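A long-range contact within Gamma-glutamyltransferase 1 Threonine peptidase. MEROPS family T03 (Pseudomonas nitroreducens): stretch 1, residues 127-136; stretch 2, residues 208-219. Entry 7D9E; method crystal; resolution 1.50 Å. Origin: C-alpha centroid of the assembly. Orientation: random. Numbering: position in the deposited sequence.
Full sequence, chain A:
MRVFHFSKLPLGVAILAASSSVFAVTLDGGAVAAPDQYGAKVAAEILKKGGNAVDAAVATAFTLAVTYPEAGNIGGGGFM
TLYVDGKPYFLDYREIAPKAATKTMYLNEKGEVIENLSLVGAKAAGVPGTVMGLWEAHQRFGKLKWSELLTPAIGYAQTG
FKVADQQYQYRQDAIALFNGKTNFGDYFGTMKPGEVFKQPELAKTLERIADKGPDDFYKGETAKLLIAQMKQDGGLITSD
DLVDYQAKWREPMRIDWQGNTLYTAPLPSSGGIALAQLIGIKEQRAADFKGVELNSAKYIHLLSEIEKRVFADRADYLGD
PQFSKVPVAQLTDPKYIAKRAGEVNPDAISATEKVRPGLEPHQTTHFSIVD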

# COMPACT_ATOMS: atom_id res chain seq x y z
N VAL A 127 -0.36 13.63 -9.48
CA VAL A 127 0.86 14.38 -9.22
C VAL A 127 1.71 13.59 -8.22
O VAL A 127 1.22 13.30 -7.12
CB VAL A 127 0.54 15.79 -8.68
CG1 VAL A 127 1.84 16.52 -8.41
CG2 VAL A 127 -0.38 16.55 -9.64
N PRO A 128 2.96 13.23 -8.54
CA PRO A 128 3.72 12.34 -7.64
C PRO A 128 4.06 13.00 -6.30
O PRO A 128 4.42 14.17 -6.25
CB PRO A 128 5.00 12.04 -8.42
CG PRO A 128 4.62 12.21 -9.87
CD PRO A 128 3.63 13.38 -9.85
N GLY A 129 4.00 12.19 -5.24
CA GLY A 129 4.30 12.67 -3.90
C GLY A 129 5.55 12.12 -3.24
O GLY A 129 6.01 12.66 -2.24
N THR A 130 6.13 11.04 -3.77
CA THR A 130 7.16 10.32 -3.03
C THR A 130 8.36 11.18 -2.65
O THR A 130 8.80 11.16 -1.50
CB THR A 130 7.57 9.08 -3.80
OG1 THR A 130 6.42 8.24 -3.87
CG2 THR A 130 8.69 8.37 -3.10
N VAL A 131 8.92 11.94 -3.60
CA VAL A 131 10.10 12.74 -3.26
C VAL A 131 9.78 13.73 -2.15
O VAL A 131 10.57 13.92 -1.22
CB VAL A 131 10.69 13.41 -4.51
CG1 VAL A 131 11.85 14.32 -4.10
CG2 VAL A 131 11.19 12.34 -5.47
N MET A 132 8.62 14.39 -2.22
CA MET A 132 8.22 15.29 -1.14
C MET A 132 8.05 14.58 0.18
O MET A 132 8.46 15.10 1.23
CB MET A 132 6.99 16.10 -1.54
CG MET A 132 6.69 17.15 -0.50
SD MET A 132 7.77 18.51 -0.59
CE MET A 132 7.10 19.35 -2.15
N GLY A 133 7.40 13.42 0.17
CA GLY A 133 7.20 12.66 1.39
C GLY A 133 8.50 12.29 2.07
O GLY A 133 8.69 12.55 3.26
N LEU A 134 9.43 11.71 1.31
CA LEU A 134 10.71 11.30 1.89
C LEU A 134 11.47 12.51 2.42
O LEU A 134 12.09 12.44 3.49
CB LEU A 134 11.52 10.54 0.84
CG LEU A 134 10.84 9.28 0.30
CD1 LEU A 134 11.66 8.69 -0.85
CD2 LEU A 134 10.65 8.28 1.41
N TRP A 135 11.42 13.63 1.69
CA TRP A 135 12.04 14.86 2.17
C TRP A 135 11.43 15.32 3.50
O TRP A 135 12.16 15.63 4.45
CB TRP A 135 11.85 15.96 1.13
CG TRP A 135 12.41 17.27 1.60
CD1 TRP A 135 11.70 18.35 2.04
CD2 TRP A 135 13.79 17.63 1.67
NE1 TRP A 135 12.57 19.36 2.39
CE2 TRP A 135 13.85 18.94 2.17
CE3 TRP A 135 14.98 16.96 1.36
CZ2 TRP A 135 15.06 19.61 2.36
CZ3 TRP A 135 16.18 17.63 1.56
CH2 TRP A 135 16.21 18.94 2.06
N GLU A 136 10.10 15.40 3.56
CA GLU A 136 9.46 15.87 4.78
C GLU A 136 9.78 14.96 5.97
O GLU A 136 10.04 15.45 7.07
CB GLU A 136 7.94 15.97 4.58
CG GLU A 136 7.50 17.12 3.67
CD GLU A 136 7.93 18.50 4.15
OE1 GLU A 136 8.42 18.63 5.29
OE2 GLU A 136 7.79 19.45 3.35
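Stretch 2 208-219: RIADKGPDDFYK

Val131 is the apolar centre of the contact: its side chain (chi1 t) sits as a knob among Ile209, Pro214, Phe217 and Tyr218, with CG2 4.0 Å from Ile209 CD1 and 3.8 Å from Phe217 CD2, and CG1 3.9 Å from Pro214 CA. The stretch 2 backbone that carries these residues ends one helix at Lys212, turns at Gly213 with positive phi (59/-146), and resumes helical conformation through Phe217 and Tyr218. This second helix, which follows Gly213, runs nearly antiparallel to helix 130-136, at a signed crossing angle of -155° and a closest axial approach of 9.5 Å. The turn lies against Met132 and Trp135. Pro214 CD packs over one face of the indole, 3.4 Å from Trp135 CD2, and Pro214 CB lies 4.1 Å from Met132 SD. Gly213 CA is 4.3 Å from Trp135 CE3; a CB here would crowd the indole and clash with Pro214 CD. Farther along, Met132 CE covers one face of the Tyr218 ring, 4.3 Å from its centroid, while Pro128 CB meets Phe217 CZ at 3.8 Å. The polar edge gathers at the start of helix 130-136, where Tyr218 OH donates to Pro128 O (2.8 Å) and weakly accepts from Met132 N (3.3 Å). Water 1 bridges the stretches, accepting from Val131 N at 2.9 Å and donating to Tyr218 OH at 3.1 Å.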

# COMPACT_ATOMS: atom_id res chain seq x y z
N ARG A 208 20.56 14.62 -8.95
CA ARG A 208 19.95 15.94 -8.78
C ARG A 208 19.13 16.00 -7.50
O ARG A 208 19.18 17.01 -6.77
CB ARG A 208 19.08 16.28 -9.99
CG ARG A 208 19.87 16.43 -11.29
CD ARG A 208 19.07 17.05 -12.41
NE ARG A 208 17.87 16.29 -12.76
CZ ARG A 208 17.83 15.29 -13.63
NH1 ARG A 208 18.95 14.91 -14.24
NH2 ARG A 208 16.69 14.66 -13.88
N ILE A 209 18.35 14.96 -7.22
CA ILE A 209 17.57 14.92 -5.98
C ILE A 209 18.49 14.92 -4.77
O ILE A 209 18.20 15.56 -3.74
CB ILE A 209 16.63 13.70 -5.99
CG1 ILE A 209 15.57 13.88 -7.07
CG2 ILE A 209 15.97 13.52 -4.64
CD1 ILE A 209 14.73 12.64 -7.39
N ALA A 210 19.64 14.23 -4.86
CA ALA A 210 20.58 14.23 -3.75
C ALA A 210 21.08 15.64 -3.46
O ALA A 210 21.31 16.01 -2.30
CB ALA A 210 21.76 13.32 -4.06
N ASP A 211 21.27 16.44 -4.51
CA ASP A 211 21.82 17.78 -4.37
C ASP A 211 20.76 18.83 -4.07
O ASP A 211 21.04 19.79 -3.34
CB ASP A 211 22.55 18.19 -5.65
CG ASP A 211 23.82 17.41 -5.87
OD1 ASP A 211 24.36 16.85 -4.89
OD2 ASP A 211 24.27 17.34 -7.04
N LYS A 212 19.55 18.68 -4.62
CA LYS A 212 18.54 19.73 -4.57
C LYS A 212 17.24 19.29 -3.91
O LYS A 212 16.33 20.11 -3.78
CB LYS A 212 18.24 20.25 -5.98
CG LYS A 212 19.48 20.68 -6.76
N GLY A 213 17.13 18.06 -3.48
CA GLY A 213 15.93 17.61 -2.83
C GLY A 213 14.71 17.76 -3.71
O GLY A 213 14.77 17.59 -4.93
N PRO A 214 13.57 18.05 -3.09
CA PRO A 214 12.35 18.22 -3.88
C PRO A 214 12.44 19.37 -4.86
O PRO A 214 11.62 19.44 -5.79
CB PRO A 214 11.27 18.47 -2.81
CG PRO A 214 12.03 18.98 -1.63
CD PRO A 214 13.32 18.21 -1.65
N ASP A 215 13.41 20.27 -4.71
CA ASP A 215 13.51 21.38 -5.64
C ASP A 215 13.75 20.88 -7.06
O ASP A 215 13.20 21.43 -8.02
CB ASP A 215 14.62 22.34 -5.22
CG ASP A 215 14.14 23.41 -4.27
OD1 ASP A 215 12.94 23.43 -3.93
OD2 ASP A 215 14.97 24.25 -3.86
N ASP A 216 14.55 19.83 -7.22
CA ASP A 216 14.75 19.30 -8.56
C ASP A 216 13.47 18.69 -9.11
O ASP A 216 13.10 18.92 -10.27
CB ASP A 216 15.84 18.23 -8.54
CG ASP A 216 15.86 17.39 -9.81
OD1 ASP A 216 16.16 17.97 -10.89
OD2 ASP A 216 15.55 16.18 -9.73
N PHE A 217 12.79 17.88 -8.29
CA PHE A 217 11.66 17.12 -8.78
C PHE A 217 10.47 18.01 -9.12
O PHE A 217 9.79 17.79 -10.13
CB PHE A 217 11.24 16.04 -7.78
CG PHE A 217 10.28 15.06 -8.34
CD1 PHE A 217 8.91 15.34 -8.34
CD2 PHE A 217 10.72 13.86 -8.91
CE1 PHE A 217 8.01 14.45 -8.88
CE2 PHE A 217 9.82 12.96 -9.43
CZ PHE A 217 8.47 13.26 -9.44
N TYR A 218 10.20 19.01 -8.28
CA TYR A 218 8.99 19.81 -8.41
C TYR A 218 9.23 21.16 -9.08
O TYR A 218 8.26 21.74 -9.60
CB TYR A 218 8.30 19.98 -7.04
CG TYR A 218 7.89 18.65 -6.45
CD1 TYR A 218 6.67 18.06 -6.78
CD2 TYR A 218 8.73 17.96 -5.59
CE1 TYR A 218 6.31 16.83 -6.25
CE2 TYR A 218 8.37 16.71 -5.06
CZ TYR A 218 7.15 16.18 -5.41
OH TYR A 218 6.75 14.95 -4.93
N LYS A 219 10.47 21.67 -9.09
CA LYS A 219 10.76 23.02 -9.57
C LYS A 219 11.96 23.10 -10.51
O LYS A 219 12.20 24.19 -11.07
CB LYS A 219 11.01 23.95 -8.38
CG LYS A 219 9.79 24.18 -7.52
O HOH W 1 7.74 12.27 -6.18